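Local coordinates for TAF6 (Antonospora locustae, PDB 4ATG), which is a TFIID subunit with a HEAT-repeat C-terminal domain that probably takes part in Taf6-Taf9 complex formation, at residues 37-42 with 77-82; 112-117 with 154-159; 145-150 with 182-187. All coordinates share one frame; numbering follows the deposited sequence.

Contact 1 of 3, residues 37-42 with 77-82; sequences GLQQLV and KHVFID
Phe-80 N donates to Gln-39 OE1 over 2.9 Å in an almost straight bond (173°), and the same side-chain amide returns a second bond from Gln-39 NE2 to Phe-80 O at 3.0 Å. The Gln-39 amide thus grips both backbone polar groups of one residue. Gln-39 CG lies anti to the backbone N, and a bend at chi2 (69°) then turns CD toward the facing loop. The two bonds fix the flip of the amide: Phe-80 O lies close to the amide plane, whereas Phe-80 N approaches OE1 from a position tilted out of it. Beside this polar pair, Val-42 presents CG2 to both methyls of Val-79, 3.9 Å from Val-79 CG1, while Val-42 CG1 meets Ile-81 CD1 at 4.0 Å, the two side chains crossing nearly perpendicular. A water bridges the backbones further along, accepting from Leu-38 N and donating to His-78 O. The contact packs together two inter-helix loops of the HEAT-type helical array, between helices 25-34 and 42-55 and between helices 60-75 and 85-97. Leu-38 also packs on Tyr-12 of helix 7-20, and Ile-81 reaches Leu-73 of helix 60-75 and Tyr-121 of helix 104-121.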
loop_
_atom_site.group_PDB
_atom_site.type_symbol
_atom_site.label_atom_id
_atom_site.label_comp_id
_atom_site.label_asym_id
_atom_site.label_seq_id
_atom_site.Cartn_x
_atom_site.Cartn_y
_atom_site.Cartn_z
ATOM N N GLY A 37 -15.925 18.282 1.231
ATOM C CA GLY A 37 -15.727 18.849 2.562
ATOM C C GLY A 37 -14.962 17.979 3.537
ATOM O O GLY A 37 -14.990 18.250 4.734
ATOM N N LEU A 38 -14.222 16.954 3.047
ATOM C CA LEU A 38 -13.469 16.053 3.932
ATOM C C LEU A 38 -12.019 16.448 4.177
ATOM O O LEU A 38 -11.349 15.765 4.959
ATOM C CB LEU A 38 -13.450 14.613 3.358
ATOM C CG LEU A 38 -14.781 13.935 3.050
ATOM C CD1 LEU A 38 -14.544 12.592 2.314
ATOM C CD2 LEU A 38 -15.582 13.746 4.298
ATOM N N GLN A 39 -11.496 17.492 3.493
ATOM C CA GLN A 39 -10.073 17.825 3.625
ATOM C C GLN A 39 -9.539 17.835 5.076
ATOM O O GLN A 39 -8.465 17.279 5.345
ATOM C CB GLN A 39 -9.702 19.118 2.872
ATOM C CG GLN A 39 -8.159 19.306 2.737
ATOM C CD GLN A 39 -7.500 18.300 1.808
ATOM O OE1 GLN A 39 -8.164 17.627 1.023
ATOM N NE2 GLN A 39 -6.173 18.240 1.805
ATOM N N GLN A 40 -10.254 18.497 5.989
ATOM C CA GLN A 40 -9.813 18.575 7.396
ATOM C C GLN A 40 -9.675 17.187 8.042
ATOM O O GLN A 40 -8.848 17.001 8.935
ATOM C CB GLN A 40 -10.799 19.397 8.219
ATOM C CG GLN A 40 -10.399 20.828 8.497
ATOM C CD GLN A 40 -11.363 21.374 9.533
ATOM O OE1 GLN A 40 -12.517 21.673 9.238
ATOM N NE2 GLN A 40 -10.970 21.345 10.793
ATOM N N LEU A 41 -10.509 16.224 7.601
ATOM C CA LEU A 41 -10.501 14.859 8.133
ATOM C C LEU A 41 -9.422 13.984 7.562
ATOM O O LEU A 41 -9.042 12.994 8.184
ATOM C CB LEU A 41 -11.877 14.188 7.861
ATOM C CG LEU A 41 -13.065 14.804 8.586
ATOM C CD1 LEU A 41 -14.315 13.950 8.392
ATOM C CD2 LEU A 41 -12.812 14.867 10.031
ATOM N N VAL A 42 -8.992 14.281 6.334
ATOM C CA VAL A 42 -7.952 13.510 5.625
ATOM C C VAL A 42 -6.750 13.064 6.494
ATOM O O VAL A 42 -6.508 11.860 6.570
ATOM C CB VAL A 42 -7.555 14.160 4.265
ATOM C CG1 VAL A 42 -6.336 13.445 3.666
ATOM C CG2 VAL A 42 -8.728 14.086 3.289
ATOM N N LYS A 77 -12.103 13.585 -6.005
ATOM C CA LYS A 77 -11.916 14.872 -6.700
ATOM C C LYS A 77 -12.079 16.093 -5.742
ATOM O O LYS A 77 -11.679 17.211 -6.080
ATOM C CB LYS A 77 -12.861 14.957 -7.925
ATOM C CG LYS A 77 -14.330 15.203 -7.585
ATOM C CD LYS A 77 -15.182 15.327 -8.869
ATOM C CE LYS A 77 -16.569 15.860 -8.604
ATOM N NZ LYS A 77 -17.410 15.804 -9.825
ATOM N N HIS A 78 -12.655 15.864 -4.542
ATOM C CA HIS A 78 -12.876 16.914 -3.541
ATOM C C HIS A 78 -11.858 16.870 -2.416
ATOM O O HIS A 78 -12.074 17.462 -1.358
ATOM C CB HIS A 78 -14.302 16.823 -2.963
ATOM C CG HIS A 78 -15.396 16.841 -3.979
ATOM N ND1 HIS A 78 -15.669 17.979 -4.732
ATOM C CD2 HIS A 78 -16.297 15.878 -4.288
ATOM C CE1 HIS A 78 -16.722 17.667 -5.476
ATOM N NE2 HIS A 78 -17.149 16.419 -5.223
ATOM N N VAL A 79 -10.755 16.136 -2.615
ATOM C CA VAL A 79 -9.666 16.021 -1.648
ATOM C C VAL A 79 -8.371 16.423 -2.388
ATOM O O VAL A 79 -8.264 16.190 -3.587
ATOM C CB VAL A 79 -9.608 14.556 -1.132
ATOM C CG1 VAL A 79 -8.243 14.166 -0.574
ATOM C CG2 VAL A 79 -10.726 14.272 -0.095
ATOM N N PHE A 80 -7.398 16.982 -1.661
ATOM C CA PHE A 80 -6.062 17.293 -2.186
ATOM C C PHE A 80 -5.128 16.373 -1.443
ATOM O O PHE A 80 -4.790 16.627 -0.284
ATOM C CB PHE A 80 -5.699 18.768 -1.938
ATOM C CG PHE A 80 -4.335 19.127 -2.466
ATOM C CD1 PHE A 80 -4.004 18.901 -3.794
ATOM C CD2 PHE A 80 -3.382 19.709 -1.639
ATOM C CE1 PHE A 80 -2.735 19.247 -4.289
ATOM C CE2 PHE A 80 -2.127 20.091 -2.141
ATOM C CZ PHE A 80 -1.801 19.833 -3.457
ATOM N N ILE A 81 -4.797 15.250 -2.066
ATOM C CA ILE A 81 -4.037 14.175 -1.420
ATOM C C ILE A 81 -2.543 14.345 -1.390
ATOM O O ILE A 81 -1.875 13.731 -0.556
ATOM C CB ILE A 81 -4.468 12.804 -2.023
ATOM C CG1 ILE A 81 -4.274 11.625 -1.027
ATOM C CG2 ILE A 81 -3.749 12.506 -3.375
ATOM C CD1 ILE A 81 -5.166 11.714 0.293
ATOM N N ASP A 82 -1.984 15.113 -2.334
ATOM C CA ASP A 82 -0.523 15.273 -2.443
ATOM C C ASP A 82 0.252 15.442 -1.132
ATOM O O ASP A 82 1.253 14.748 -0.994
ATOM C CB ASP A 82 -0.126 16.381 -3.427
ATOM C CG ASP A 82 -0.758 16.275 -4.809
ATOM O OD1 ASP A 82 -1.950 15.878 -4.893
ATOM O OD2 ASP A 82 -0.098 16.691 -5.799
HETATM O O HOH W 1 -13.727 15.897 0.390
#

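Contact 2 of 3, residues 112-117 with 154-159; sequences DIVKYI and LYCLSI
Lys-115 runs out fully extended as far as CE and turns at chi4 (49°), which brings NZ to Ile-159 O; on the facing helix, a chi1 of 68° turns Ile-159 CG1 toward Lys-115, 4.0 Å from Lys-115 CD. The ammonium donates to Ile-159 O over 2.9 Å, lying in the plane of that carbonyl, and Lys-115 CD also passes close to the oxygen, at 3.1 Å. NZ has a stronger partner on its own helix, a salt bridge to Asp-119, and makes a weak bond to Leu-160 O. Ile-159 has the most surface buried here: its CD1 rests on Lys-115 CB at 3.8 Å and lies 3.5 Å from Asp-112 OD1, wedged between residues one turn apart. Ile-159 CG2 sits over one face of the Tyr-155 ring, offset toward the rim, while Asp-112 OD1 stands near the plane of that ring at its edge. On the buried side, Val-114 CG1 packs against Cys-156 SG at 3.8 Å, and helix 128-140 covers the pair with Val-132 and Leu-136. The axes of the two segments run in the same general direction, with a signed crossing angle of -37° and a closest approach of 9.4 Å. Two like-directed helices side by side, with the intervening helix packed against them, are characteristic of the layered alpha-solenoid of HEAT-repeat proteins.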
loop_
_atom_site.group_PDB
_atom_site.type_symbol
_atom_site.label_atom_id
_atom_site.label_comp_id
_atom_site.label_asym_id
_atom_site.label_seq_id
_atom_site.Cartn_x
_atom_site.Cartn_y
_atom_site.Cartn_z
ATOM N N ASP A 112 -0.812 -2.892 -5.969
ATOM C CA ASP A 112 -1.542 -2.240 -7.052
ATOM C C ASP A 112 -1.743 -0.751 -6.765
ATOM O O ASP A 112 -1.665 0.078 -7.683
ATOM C CB ASP A 112 -2.887 -2.912 -7.259
ATOM C CG ASP A 112 -2.781 -4.338 -7.778
ATOM O OD1 ASP A 112 -1.729 -4.680 -8.378
ATOM O OD2 ASP A 112 -3.753 -5.105 -7.599
ATOM N N ILE A 113 -1.991 -0.407 -5.489
ATOM C CA ILE A 113 -2.180 1.006 -5.108
ATOM C C ILE A 113 -0.854 1.711 -5.095
ATOM O O ILE A 113 -0.771 2.861 -5.547
ATOM C CB ILE A 113 -3.009 1.178 -3.793
ATOM C CG1 ILE A 113 -4.335 0.334 -3.877
ATOM C CG2 ILE A 113 -3.338 2.695 -3.554
ATOM C CD1 ILE A 113 -5.241 0.606 -5.097
ATOM N N VAL A 114 0.198 1.039 -4.618
ATOM C CA VAL A 114 1.554 1.625 -4.683
ATOM C C VAL A 114 1.888 1.947 -6.145
ATOM O O VAL A 114 2.483 2.994 -6.420
ATOM C CB VAL A 114 2.633 0.701 -4.073
ATOM C CG1 VAL A 114 4.059 1.203 -4.373
ATOM C CG2 VAL A 114 2.428 0.543 -2.572
ATOM N N LYS A 115 1.521 1.048 -7.075
ATOM C CA LYS A 115 1.780 1.272 -8.510
ATOM C C LYS A 115 1.020 2.499 -9.014
ATOM O O LYS A 115 1.574 3.312 -9.740
ATOM C CB LYS A 115 1.418 0.042 -9.350
ATOM C CG LYS A 115 1.438 0.347 -10.870
ATOM C CD LYS A 115 1.093 -0.854 -11.728
ATOM C CE LYS A 115 1.022 -0.488 -13.208
ATOM N NZ LYS A 115 2.224 0.287 -13.642
ATOM N N TYR A 116 -0.224 2.642 -8.619
ATOM C CA TYR A 116 -1.035 3.796 -9.037
ATOM C C TYR A 116 -0.358 5.097 -8.583
ATOM O O TYR A 116 -0.300 6.064 -9.353
ATOM C CB TYR A 116 -2.438 3.708 -8.420
ATOM C CG TYR A 116 -3.329 4.839 -8.881
ATOM C CD1 TYR A 116 -4.063 4.733 -10.053
ATOM C CD2 TYR A 116 -3.378 6.049 -8.182
ATOM C CE1 TYR A 116 -4.857 5.785 -10.508
ATOM C CE2 TYR A 116 -4.190 7.100 -8.616
ATOM C CZ TYR A 116 -4.912 6.966 -9.791
ATOM O OH TYR A 116 -5.735 7.967 -10.240
ATOM N N ILE A 117 0.133 5.119 -7.352
ATOM C CA ILE A 117 0.812 6.318 -6.805
ATOM C C ILE A 117 2.095 6.558 -7.577
ATOM O O ILE A 117 2.361 7.679 -7.998
ATOM C CB ILE A 117 1.064 6.144 -5.290
ATOM C CG1 ILE A 117 -0.277 6.114 -4.518
ATOM C CG2 ILE A 117 2.005 7.264 -4.743
ATOM C CD1 ILE A 117 -0.137 5.689 -2.996
ATOM N N LEU A 154 8.901 -8.321 -4.505
ATOM C CA LEU A 154 9.154 -8.600 -5.921
ATOM C C LEU A 154 7.908 -8.371 -6.788
ATOM O O LEU A 154 8.025 -7.790 -7.868
ATOM C CB LEU A 154 9.675 -10.040 -6.127
ATOM C CG LEU A 154 10.049 -10.391 -7.589
ATOM C CD1 LEU A 154 11.089 -9.407 -8.176
ATOM C CD2 LEU A 154 10.527 -11.821 -7.700
ATOM N N TYR A 155 6.727 -8.815 -6.324
ATOM C CA TYR A 155 5.477 -8.608 -7.066
ATOM C C TYR A 155 5.281 -7.129 -7.329
ATOM O O TYR A 155 4.997 -6.754 -8.461
ATOM C CB TYR A 155 4.259 -9.161 -6.309
ATOM C CG TYR A 155 2.990 -8.978 -7.105
ATOM C CD1 TYR A 155 2.661 -9.854 -8.136
ATOM C CD2 TYR A 155 2.157 -7.883 -6.885
ATOM C CE1 TYR A 155 1.528 -9.656 -8.919
ATOM C CE2 TYR A 155 1.015 -7.674 -7.667
ATOM C CZ TYR A 155 0.706 -8.570 -8.679
ATOM O OH TYR A 155 -0.415 -8.402 -9.449
ATOM N N CYS A 156 5.461 -6.286 -6.294
ATOM C CA CYS A 156 5.295 -4.838 -6.447
ATOM C C CYS A 156 6.281 -4.266 -7.462
ATOM O O CYS A 156 5.845 -3.570 -8.375
ATOM C CB CYS A 156 5.386 -4.116 -5.109
ATOM S SG CYS A 156 4.871 -2.385 -5.185
ATOM N N LEU A 157 7.588 -4.626 -7.355
ATOM C CA LEU A 157 8.590 -4.189 -8.322
ATOM C C LEU A 157 8.199 -4.582 -9.743
ATOM O O LEU A 157 8.313 -3.767 -10.674
ATOM C CB LEU A 157 9.949 -4.835 -8.006
ATOM C CG LEU A 157 10.735 -4.212 -6.828
ATOM C CD1 LEU A 157 11.937 -5.072 -6.467
ATOM C CD2 LEU A 157 11.228 -2.792 -7.178
ATOM N N SER A 158 7.714 -5.831 -9.905
ATOM C CA SER A 158 7.372 -6.407 -11.208
ATOM C C SER A 158 6.283 -5.646 -11.972
ATOM O O SER A 158 6.247 -5.701 -13.207
ATOM C CB SER A 158 6.980 -7.872 -11.045
ATOM O OG SER A 158 5.612 -8.050 -10.707
ATOM N N ILE A 159 5.375 -4.964 -11.245
ATOM C CA ILE A 159 4.273 -4.261 -11.919
ATOM C C ILE A 159 4.535 -2.745 -12.128
ATOM O O ILE A 159 3.741 -2.092 -12.807
ATOM C CB ILE A 159 2.916 -4.519 -11.193
ATOM C CG1 ILE A 159 2.899 -3.844 -9.800
ATOM C CG2 ILE A 159 2.586 -6.049 -11.132
ATOM C CD1 ILE A 159 1.492 -3.703 -9.137
#

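Contact 3 of 3, residues 145-150 with 182-187; sequences RSEDSQ and KKKVTN
Glu-147 reaches across to the start of helix 183-194, where its OE2 accepts from Lys-184 N over 3.2 Å (N-H...O 165°). With CG anti to the backbone N (chi1 -179°) and the chain extended to CD, the carboxylate lies at the helix N-terminus, whose dipole would be expected to stabilise its charge. The backbone N-H comes from above the carboxylate plane, and Lys-184 CB packs 3.6 Å from Glu-147 CD, the two side chains crossing at about a right angle. Lys-184 NZ forms a salt bridge with Asp-148 OD1 at 2.9 Å, again from above the carboxylate plane. The same ammonium is bridged to Asp-104 and makes a cation-pi contact with Tyr-151. Val-185 CG2 packs on Gln-150 CB at 3.8 Å and also touches the backbone oxygen Glu-147 O (3.5 Å). Gln-150 is held in turn by Tyr-176 OH and Asp-142 O. The contact therefore ties together the N-terminal ends of helices 147-160 and 183-194, with Ser-146 at one N-cap position, its side chain accepting from Ser-149 N, and Lys-182 at the other. Val-185 also touches Trp-140 of helix 128-140 and Tyr-176 of helix 162-179.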
loop_
_atom_site.group_PDB
_atom_site.type_symbol
_atom_site.label_atom_id
_atom_site.label_comp_id
_atom_site.label_asym_id
_atom_site.label_seq_id
_atom_site.Cartn_x
_atom_site.Cartn_y
_atom_site.Cartn_z
ATOM N N ARG A 145 14.507 -11.739 5.560
ATOM C CA ARG A 145 13.088 -11.552 5.289
ATOM C C ARG A 145 12.460 -12.890 4.938
ATOM O O ARG A 145 13.147 -13.757 4.391
ATOM C CB ARG A 145 12.880 -10.560 4.128
ATOM C CG ARG A 145 12.967 -9.110 4.552
ATOM C CD ARG A 145 11.729 -8.720 5.313
ATOM N NE ARG A 145 11.839 -7.389 5.890
ATOM C CZ ARG A 145 10.818 -6.732 6.421
ATOM N NH1 ARG A 145 9.611 -7.286 6.459
ATOM N NH2 ARG A 145 10.993 -5.521 6.920
ATOM N N SER A 146 11.161 -13.052 5.250
ATOM C CA SER A 146 10.417 -14.278 4.955
ATOM C C SER A 146 10.124 -14.391 3.462
ATOM O O SER A 146 10.203 -13.392 2.729
ATOM C CB SER A 146 9.099 -14.314 5.732
ATOM O OG SER A 146 8.107 -13.475 5.151
ATOM N N GLU A 147 9.759 -15.612 3.020
ATOM C CA GLU A 147 9.384 -15.896 1.636
ATOM C C GLU A 147 8.225 -14.997 1.179
ATOM O O GLU A 147 8.266 -14.468 0.067
ATOM C CB GLU A 147 8.981 -17.369 1.515
ATOM C CG GLU A 147 8.598 -17.796 0.108
ATOM C CD GLU A 147 8.414 -19.289 -0.035
ATOM O OE1 GLU A 147 7.549 -19.856 0.672
ATOM O OE2 GLU A 147 9.124 -19.891 -0.872
ATOM N N ASP A 148 7.186 -14.843 2.028
ATOM C CA ASP A 148 6.006 -14.044 1.698
ATOM C C ASP A 148 6.330 -12.554 1.588
ATOM O O ASP A 148 5.790 -11.884 0.699
ATOM C CB ASP A 148 4.870 -14.309 2.707
ATOM C CG ASP A 148 4.200 -15.670 2.579
ATOM O OD1 ASP A 148 4.516 -16.410 1.608
ATOM O OD2 ASP A 148 3.329 -15.981 3.420
ATOM N N SER A 149 7.249 -12.050 2.451
ATOM C CA SER A 149 7.676 -10.641 2.405
ATOM C C SER A 149 8.433 -10.348 1.110
ATOM O O SER A 149 8.145 -9.358 0.441
ATOM C CB SER A 149 8.550 -10.295 3.608
ATOM O OG SER A 149 7.756 -10.174 4.774
ATOM N N GLN A 150 9.398 -11.221 0.752
ATOM C CA GLN A 150 10.200 -11.079 -0.461
ATOM C C GLN A 150 9.323 -11.185 -1.704
ATOM O O GLN A 150 9.575 -10.485 -2.683
ATOM C CB GLN A 150 11.285 -12.166 -0.510
ATOM C CG GLN A 150 12.368 -12.003 0.573
ATOM C CD GLN A 150 13.281 -13.204 0.598
ATOM O OE1 GLN A 150 13.016 -14.234 -0.027
ATOM N NE2 GLN A 150 14.381 -13.100 1.327
ATOM N N LYS A 182 14.167 -18.647 -2.520
ATOM C CA LYS A 182 12.896 -19.167 -1.996
ATOM C C LYS A 182 12.004 -19.461 -3.202
ATOM O O LYS A 182 11.863 -18.609 -4.083
ATOM C CB LYS A 182 12.243 -18.208 -0.983
ATOM C CG LYS A 182 12.971 -18.133 0.372
ATOM C CD LYS A 182 12.814 -19.411 1.212
ATOM C CE LYS A 182 13.686 -19.390 2.440
ATOM N NZ LYS A 182 13.776 -20.731 3.077
ATOM N N LYS A 183 11.519 -20.715 -3.299
ATOM C CA LYS A 183 10.748 -21.248 -4.430
ATOM C C LYS A 183 9.596 -20.380 -4.930
ATOM O O LYS A 183 9.465 -20.182 -6.140
ATOM C CB LYS A 183 10.285 -22.695 -4.162
ATOM C CG LYS A 183 11.425 -23.707 -3.955
ATOM C CD LYS A 183 12.095 -24.148 -5.262
ATOM C CE LYS A 183 13.315 -24.999 -5.005
ATOM N NZ LYS A 183 14.056 -25.293 -6.260
ATOM N N LYS A 184 8.780 -19.838 -4.014
ATOM C CA LYS A 184 7.648 -18.986 -4.385
ATOM C C LYS A 184 8.143 -17.690 -5.045
ATOM O O LYS A 184 7.470 -17.151 -5.932
ATOM C CB LYS A 184 6.799 -18.673 -3.148
ATOM C CG LYS A 184 5.421 -18.112 -3.441
ATOM C CD LYS A 184 4.932 -17.319 -2.244
ATOM C CE LYS A 184 3.449 -17.438 -2.092
ATOM N NZ LYS A 184 2.994 -16.852 -0.812
ATOM N N VAL A 185 9.320 -17.197 -4.603
ATOM C CA VAL A 185 9.930 -15.972 -5.135
ATOM C C VAL A 185 10.571 -16.285 -6.497
ATOM O O VAL A 185 10.325 -15.562 -7.455
ATOM C CB VAL A 185 10.922 -15.311 -4.133
ATOM C CG1 VAL A 185 11.520 -14.021 -4.700
ATOM C CG2 VAL A 185 10.242 -15.034 -2.792
ATOM N N THR A 186 11.369 -17.359 -6.588
ATOM C CA THR A 186 12.004 -17.753 -7.861
ATOM C C THR A 186 10.966 -18.078 -8.925
ATOM O O THR A 186 11.204 -17.782 -10.092
ATOM C CB THR A 186 13.047 -18.861 -7.686
ATOM O OG1 THR A 186 12.382 -20.072 -7.333
ATOM C CG2 THR A 186 14.097 -18.510 -6.661
ATOM N N ASN A 187 9.806 -18.665 -8.530
ATOM C CA ASN A 187 8.712 -18.950 -9.479
ATOM C C ASN A 187 8.181 -17.656 -10.078
ATOM O O ASN A 187 7.969 -17.580 -11.286
ATOM C CB ASN A 187 7.567 -19.734 -8.823
ATOM C CG ASN A 187 7.820 -21.222 -8.695
ATOM O OD1 ASN A 187 8.702 -21.798 -9.344
ATOM N ND2 ASN A 187 7.030 -21.884 -7.863
#

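The three contacts are spread along the solenoid, with contacts 1 and 3 on opposite sides of the chain's centre, 37 Å apart between centres. Contact 2 lies between them in this sense, its centre 24 Å from that of contact 1 and 16 Å from that of contact 3. Contact 1 is complete before contact 2 opens along the chain, and their nearest atoms remain about 7 Å apart. Contacts 2 and 3 are coupled directly: they share helix 147-160, their segments alternate in sequence, and Leu-154 CD2 packs 3.8 Å from Val-185 O. Helix 147-160 thus meets helix 183-194 near its start and helix 104-121 near its end.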